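PDB 5K3W: CpuTA1 from Curtobacterium pusillum, which belongs to the class IV aminotransferase family and binds pyridoxal-5'-phosphate in a two-chain assembly. Local coordinates for residues A[185-188]-A[189-193]; A[241-245]-A[246-250]. All coordinates share one frame; numbering follows the deposited sequence.

Contact 1: residues A[185-188]-A[189-193]; sequences GREA and ARRGA
Glu187 reaches forward along the last turn of its helix to two arginines, one at the third position ahead and one at the fourth, a worked example of side-chain pairing at a helix end. Its two carboxylate oxygens divide the work. OE2 goes to Arg191, which grips it side-on with two nitrogens: NE lies 2.6 Å from Glu187 OE2, and Arg191 NH2 also donates to Glu187 OE2, at 2.9 Å. Both come to the anti side of OE2, somewhat out of the carboxylate plane, while OE2 itself lies near the guanidinium plane; the two planes stand nearly upright on each other, at 83°. OE1 takes Arg190 NH1 at 2.8 Å; this is a salt bridge, although its hydrogen bond is bent and weak. A bend in the glutamate at chi2 (71°) turns the carboxylate along the flank of the helix, between the two arginines. The Arg190 guanidinium also passes with one face over Arg186 O, and its NH2 forms a salt bridge with Asp84 of the second subunit, a carboxylate that Arg186 NE shares.

Backbone bonds supply the second layer. Arg190 N to Arg186 O, at 3.0 Å, continues the helical pattern, and a Schellman motif then closes it: Ala193 N donates to Ala188 O at 2.7 Å, and Gly192 N to Ala189 O at 2.8 Å. Gly192 is the C-prime residue, and its positive phi of 60° turns the chain out of the helix.

The apolar part is small. The methyls of Ala188 and Ala193 meet at 3.9 Å, both resting on Val152 of strand 149-155.

Asp84 of the second subunit gathers Arg186 and Arg190 round one carboxylate, so their positive charges are probably balanced across the interface, while Glu187, itself between two positive groups, would be expected to stay ionised.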
ATOM      1  N   GLY A 185      11.047   6.558  -5.672  1.00 20.56           N
ATOM      2  CA  GLY A 185      12.166   7.345  -5.176  1.00 18.71           C
ATOM      3  C   GLY A 185      13.485   6.601  -5.255  1.00 20.22           C
ATOM      4  O   GLY A 185      14.507   7.168  -5.643  1.00 20.94           O
ATOM      5  N   ARG A 186      13.478   5.315  -4.902  1.00 17.85           N
ATOM      6  CA  ARG A 186      14.707   4.535  -4.972  1.00 22.71           C
ATOM      7  C   ARG A 186      15.181   4.403  -6.411  1.00 22.26           C
ATOM      8  O   ARG A 186      16.386   4.433  -6.680  1.00 25.58           O
ATOM      9  CB  ARG A 186      14.510   3.156  -4.328  1.00 25.92           C
ATOM     10  CG  ARG A 186      14.295   3.190  -2.809  1.00 15.87           C
ATOM     11  CD  ARG A 186      14.386   1.788  -2.198  1.00 20.55           C
ATOM     12  NE  ARG A 186      13.413   0.847  -2.760  1.00 21.78           N
ATOM     13  CZ  ARG A 186      12.148   0.749  -2.349  1.00 24.68           C
ATOM     14  NH1 ARG A 186      11.321  -0.127  -2.912  1.00 18.06           N
ATOM     15  NH2 ARG A 186      11.703   1.543  -1.382  1.00 16.80           N
ATOM     16  N   GLU A 187      14.248   4.284  -7.356  1.00 19.85           N
ATOM     17  CA  GLU A 187      14.635   4.269  -8.762  1.00 21.21           C
ATOM     18  C   GLU A 187      15.260   5.597  -9.180  1.00 24.88           C
ATOM     19  O   GLU A 187      16.273   5.620  -9.890  1.00 25.84           O
ATOM     20  CB  GLU A 187      13.427   3.949  -9.632  1.00 20.07           C
ATOM     21  CG  GLU A 187      13.687   4.125 -11.103  1.00 24.70           C
ATOM     22  CD  GLU A 187      14.604   3.058 -11.674  1.00 28.97           C
ATOM     23  OE1 GLU A 187      14.843   2.036 -10.996  1.00 25.22           O
ATOM     24  OE2 GLU A 187      15.082   3.250 -12.813  1.00 28.01           O
ATOM     25  N   ALA A 188      14.668   6.718  -8.757  1.00 21.33           N
ATOM     26  CA  ALA A 188      15.246   8.018  -9.082  1.00 21.53           C
ATOM     27  C   ALA A 188      16.647   8.145  -8.515  1.00 22.55           C
ATOM     28  O   ALA A 188      17.554   8.643  -9.188  1.00 24.72           O
ATOM     29  CB  ALA A 188      14.359   9.149  -8.556  1.00 24.20           C
ATOM     30  N   ALA A 189      16.845   7.684  -7.277  1.00 23.66           N
ATOM     31  CA  ALA A 189      18.167   7.756  -6.664  1.00 22.47           C
ATOM     32  C   ALA A 189      19.184   6.940  -7.453  1.00 28.01           C
ATOM     33  O   ALA A 189      20.317   7.384  -7.666  1.00 26.46           O
ATOM     34  CB  ALA A 189      18.100   7.283  -5.213  1.00 15.56           C
ATOM     35  N   ARG A 190      18.796   5.748  -7.907  1.00 23.90           N
ATOM     36  CA  ARG A 190      19.689   4.987  -8.770  1.00 28.52           C
ATOM     37  C   ARG A 190      20.122   5.811  -9.971  1.00 34.45           C
ATOM     38  O   ARG A 190      21.290   5.763 -10.374  1.00 38.29           O
ATOM     39  CB  ARG A 190      19.017   3.709  -9.247  1.00 25.13           C
ATOM     40  CG  ARG A 190      19.044   2.604  -8.261  1.00 23.98           C
ATOM     41  CD  ARG A 190      18.231   1.451  -8.794  1.00 28.49           C
ATOM     42  NE  ARG A 190      17.586   0.783  -7.680  1.00 35.46           N
ATOM     43  CZ  ARG A 190      16.275   0.652  -7.532  1.00 31.01           C
ATOM     44  NH1 ARG A 190      15.438   1.112  -8.454  1.00 25.36           N
ATOM     45  NH2 ARG A 190      15.810   0.022  -6.463  1.00 32.14           N
ATOM     46  N   ARG A 191      19.193   6.557 -10.573  1.00 22.79           N
ATOM     47  CA  ARG A 191      19.551   7.439 -11.672  1.00 20.35           C
ATOM     48  C   ARG A 191      20.132   8.773 -11.202  1.00 22.57           C
ATOM     49  O   ARG A 191      20.146   9.739 -11.966  1.00 28.51           O
ATOM     50  CB  ARG A 191      18.339   7.672 -12.564  1.00 15.11           C
ATOM     51  CG  ARG A 191      17.646   6.392 -12.942  1.00 22.77           C
ATOM     52  CD  ARG A 191      16.443   6.689 -13.794  1.00 27.00           C
ATOM     53  NE  ARG A 191      15.630   5.513 -14.073  1.00 25.15           N
ATOM     54  CZ  ARG A 191      14.697   5.492 -15.023  1.00 33.29           C
ATOM     55  NH1 ARG A 191      14.499   6.581 -15.765  1.00 24.15           N
ATOM     56  NH2 ARG A 191      13.970   4.400 -15.235  1.00 19.46           N
ATOM     57  N   GLY A 192      20.634   8.858  -9.977  1.00 22.89           N
ATOM     58  CA  GLY A 192      21.177  10.123  -9.510  1.00 22.84           C
ATOM     59  C   GLY A 192      20.177  11.260  -9.494  1.00 23.01           C
ATOM     60  O   GLY A 192      20.530  12.396  -9.824  1.00 29.37           O
ATOM     61  N   ALA A 193      18.933  10.985  -9.113  1.00 25.36           N
ATOM     62  CA  ALA A 193      17.898  12.002  -9.040  1.00 21.06           C
ATOM     63  C   ALA A 193      17.281  12.018  -7.651  1.00 22.86           C
ATOM     64  O   ALA A 193      17.408  11.067  -6.877  1.00 25.06           O
ATOM     65  CB  ALA A 193      16.809  11.772 -10.089  1.00 20.02           C
TER

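Contact 2: residues A[241-245]-A[246-250]; sequences DFFEE and RGYPT
Arg246 folds back beside the ring of Phe242, four residues earlier in the chain. Its extended side chain brings NE within 3.4 Å of Phe242 CZ, and that carbon sits over one face of the guanidinium, toward its rim, with the two planes 25° apart; Arg246 NH2 continues to a salt bridge with Asp295.

Gly247 follows with a positive phi, the C-prime residue of a Schellman motif. Its N donates to Glu244 O at 2.8 Å, and Tyr248 N reaches back to Phe243 O at 3.0 Å.

The Tyr248 ring then receives the edge of Phe243 on its face, a T-shaped pair with centroids 4.9 Å apart and planes at 78°. Phe243 CD1 leads the approach, 3.5 Å from Tyr248 CD1.

A chi1 of 53° turns Thr250 OG1 back to the helix, where it donates to Glu244 OE1 at 2.6 Å, tying the incoming strand to the helix by a polar bond.

Around this turn, Phe242 and Arg246 pack on Leu296 and Leu292 of helix 290-307, whereas Phe243 and Tyr248 both rest on Val221 of strand 220-224.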
ATOM      1  N   ASP A 241      -2.494  30.446  -5.716  1.00 31.79           N
ATOM      2  CA  ASP A 241      -2.810  31.730  -5.104  1.00 30.62           C
ATOM      3  C   ASP A 241      -1.637  32.687  -5.241  1.00 37.32           C
ATOM      4  O   ASP A 241      -1.817  33.864  -5.586  1.00 35.66           O
ATOM      5  CB  ASP A 241      -3.198  31.542  -3.638  1.00 25.42           C
ATOM      6  CG  ASP A 241      -4.583  30.946  -3.483  1.00 39.45           C
ATOM      7  OD1 ASP A 241      -4.944  30.523  -2.356  1.00 35.69           O
ATOM      8  OD2 ASP A 241      -5.312  30.898  -4.502  1.00 35.56           O
ATOM      9  N   PHE A 242      -0.421  32.194  -4.999  1.00 32.99           N
ATOM     10  CA  PHE A 242       0.754  33.046  -5.117  1.00 32.99           C
ATOM     11  C   PHE A 242       0.856  33.635  -6.516  1.00 36.16           C
ATOM     12  O   PHE A 242       0.993  34.855  -6.680  1.00 38.86           O
ATOM     13  CB  PHE A 242       2.008  32.250  -4.757  1.00 29.60           C
ATOM     14  CG  PHE A 242       3.296  32.933  -5.119  1.00 27.79           C
ATOM     15  CD1 PHE A 242       3.954  33.733  -4.203  1.00 28.79           C
ATOM     16  CD2 PHE A 242       3.858  32.764  -6.373  1.00 30.94           C
ATOM     17  CE1 PHE A 242       5.142  34.355  -4.529  1.00 26.69           C
ATOM     18  CE2 PHE A 242       5.045  33.387  -6.706  1.00 26.61           C
ATOM     19  CZ  PHE A 242       5.686  34.186  -5.783  1.00 31.88           C
ATOM     20  N   PHE A 243       0.762  32.783  -7.545  1.00 32.82           N
ATOM     21  CA  PHE A 243       0.995  33.242  -8.913  1.00 35.17           C
ATOM     22  C   PHE A 243      -0.123  34.160  -9.411  1.00 32.54           C
ATOM     23  O   PHE A 243       0.145  35.137 -10.114  1.00 33.62           O
ATOM     24  CB  PHE A 243       1.181  32.046  -9.848  1.00 28.15           C
ATOM     25  CG  PHE A 243       2.577  31.472  -9.826  1.00 27.19           C
ATOM     26  CD1 PHE A 243       3.645  32.192 -10.339  1.00 23.59           C
ATOM     27  CD2 PHE A 243       2.817  30.211  -9.307  1.00 25.37           C
ATOM     28  CE1 PHE A 243       4.929  31.674 -10.330  1.00 25.07           C
ATOM     29  CE2 PHE A 243       4.102  29.679  -9.284  1.00 26.17           C
ATOM     30  CZ  PHE A 243       5.163  30.412  -9.800  1.00 28.84           C
ATOM     31  N   GLU A 244      -1.379  33.864  -9.079  1.00 35.08           N
ATOM     32  CA  GLU A 244      -2.453  34.778  -9.456  1.00 33.59           C
ATOM     33  C   GLU A 244      -2.232  36.161  -8.852  1.00 48.15           C
ATOM     34  O   GLU A 244      -2.407  37.181  -9.532  1.00 38.47           O
ATOM     35  CB  GLU A 244      -3.801  34.212  -9.028  1.00 29.27           C
ATOM     36  CG  GLU A 244      -4.289  33.089  -9.933  1.00 36.20           C
ATOM     37  CD  GLU A 244      -5.275  32.167  -9.237  1.00 46.00           C
ATOM     38  OE1 GLU A 244      -5.262  30.952  -9.526  1.00 40.54           O
ATOM     39  OE2 GLU A 244      -6.060  32.657  -8.394  1.00 59.37           O
ATOM     40  N   GLU A 245      -1.821  36.213  -7.577  1.00 47.57           N
ATOM     41  CA  GLU A 245      -1.544  37.488  -6.922  1.00 44.98           C
ATOM     42  C   GLU A 245      -0.505  38.302  -7.675  1.00 45.89           C
ATOM     43  O   GLU A 245      -0.500  39.534  -7.584  1.00 50.27           O
ATOM     44  CB  GLU A 245      -1.064  37.252  -5.493  1.00 49.72           C
ATOM     45  CG  GLU A 245      -1.987  37.777  -4.424  1.00 55.24           C
ATOM     46  CD  GLU A 245      -1.362  37.684  -3.043  1.00 69.89           C
ATOM     47  OE1 GLU A 245      -0.148  37.389  -2.959  1.00 64.85           O
ATOM     48  OE2 GLU A 245      -2.082  37.905  -2.045  1.00 77.97           O
ATOM     49  N   ARG A 246       0.397  37.642  -8.399  1.00 40.74           N
ATOM     50  CA  ARG A 246       1.396  38.335  -9.198  1.00 38.36           C
ATOM     51  C   ARG A 246       1.020  38.404 -10.672  1.00 34.22           C
ATOM     52  O   ARG A 246       1.900  38.597 -11.518  1.00 44.19           O
ATOM     53  CB  ARG A 246       2.755  37.668  -9.028  1.00 35.32           C
ATOM     54  CG  ARG A 246       3.504  38.113  -7.800  1.00 37.05           C
ATOM     55  CD  ARG A 246       4.534  37.079  -7.457  1.00 39.72           C
ATOM     56  NE  ARG A 246       5.477  37.504  -6.426  1.00 50.08           N
ATOM     57  CZ  ARG A 246       6.787  37.621  -6.626  1.00 53.49           C
ATOM     58  NH1 ARG A 246       7.307  37.362  -7.826  1.00 35.67           N
ATOM     59  NH2 ARG A 246       7.581  37.989  -5.625  1.00 42.20           N
ATOM     60  N   GLY A 247      -0.259  38.224 -11.003  1.00 35.71           N
ATOM     61  CA  GLY A 247      -0.739  38.410 -12.362  1.00 30.94           C
ATOM     62  C   GLY A 247      -0.528  37.265 -13.338  1.00 42.15           C
ATOM     63  O   GLY A 247      -0.821  37.433 -14.530  1.00 43.69           O
ATOM     64  N   TYR A 248      -0.040  36.110 -12.897  1.00 40.42           N
ATOM     65  CA  TYR A 248       0.037  34.975 -13.807  1.00 34.23           C
ATOM     66  C   TYR A 248      -1.341  34.350 -13.993  1.00 29.73           C
ATOM     67  O   TYR A 248      -2.069  34.149 -13.019  1.00 40.29           O
ATOM     68  CB  TYR A 248       0.979  33.907 -13.277  1.00 31.59           C
ATOM     69  CG  TYR A 248       2.419  34.319 -13.169  1.00 35.53           C
ATOM     70  CD1 TYR A 248       2.853  35.134 -12.126  1.00 33.95           C
ATOM     71  CD2 TYR A 248       3.361  33.854 -14.085  1.00 28.00           C
ATOM     72  CE1 TYR A 248       4.185  35.490 -12.011  1.00 34.40           C
ATOM     73  CE2 TYR A 248       4.688  34.206 -13.975  1.00 30.27           C
ATOM     74  CZ  TYR A 248       5.094  35.023 -12.941  1.00 30.13           C
ATOM     75  OH  TYR A 248       6.415  35.371 -12.838  1.00 31.14           O
ATOM     76  N   PRO A 249      -1.718  34.012 -15.217  1.00 31.61           N
ATOM     77  CA  PRO A 249      -2.847  33.086 -15.399  1.00 33.20           C
ATOM     78  C   PRO A 249      -2.469  31.683 -14.935  1.00 30.98           C
ATOM     79  O   PRO A 249      -1.348  31.213 -15.155  1.00 24.72           O
ATOM     80  CB  PRO A 249      -3.109  33.117 -16.912  1.00 19.62           C
ATOM     81  CG  PRO A 249      -2.241  34.234 -17.455  1.00 17.92           C
ATOM     82  CD  PRO A 249      -1.121  34.433 -16.489  1.00 22.79           C
ATOM     83  N   THR A 250      -3.420  31.013 -14.293  1.00 32.30           N
ATOM     84  CA  THR A 250      -3.251  29.647 -13.831  1.00 25.51           C
ATOM     85  C   THR A 250      -4.270  28.749 -14.513  1.00 28.64           C
ATOM     86  O   THR A 250      -5.346  29.196 -14.906  1.00 28.36           O
ATOM     87  CB  THR A 250      -3.421  29.553 -12.318  1.00 24.73           C
ATOM     88  OG1 THR A 250      -4.669  30.147 -11.972  1.00 31.33           O
ATOM     89  CG2 THR A 250      -2.285  30.277 -11.593  1.00 23.85           C
TER

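Followed from the N terminus, the two contacts come in series, contact 1 finishing before contact 2 begins, so they neither nest nor cross. Each closes a local turn at the C-terminal end of a helix. In contact 1 the chain leaves helix 179-190 for strand 195-199, an outermost strand of the four-stranded mixed sheet; in contact 2 it leaves helix 234-245 for strand 250-253, at the border of the five-stranded mixed sheet. Their centres lie about 33 Å apart, and they do not touch. Contact 1 packs on strand 149-155 and meets the second subunit, whereas contact 2 joins helix 234-245 to helix 290-307 and strand 220-224 of its own chain. The same helix ending thus serves two surroundings.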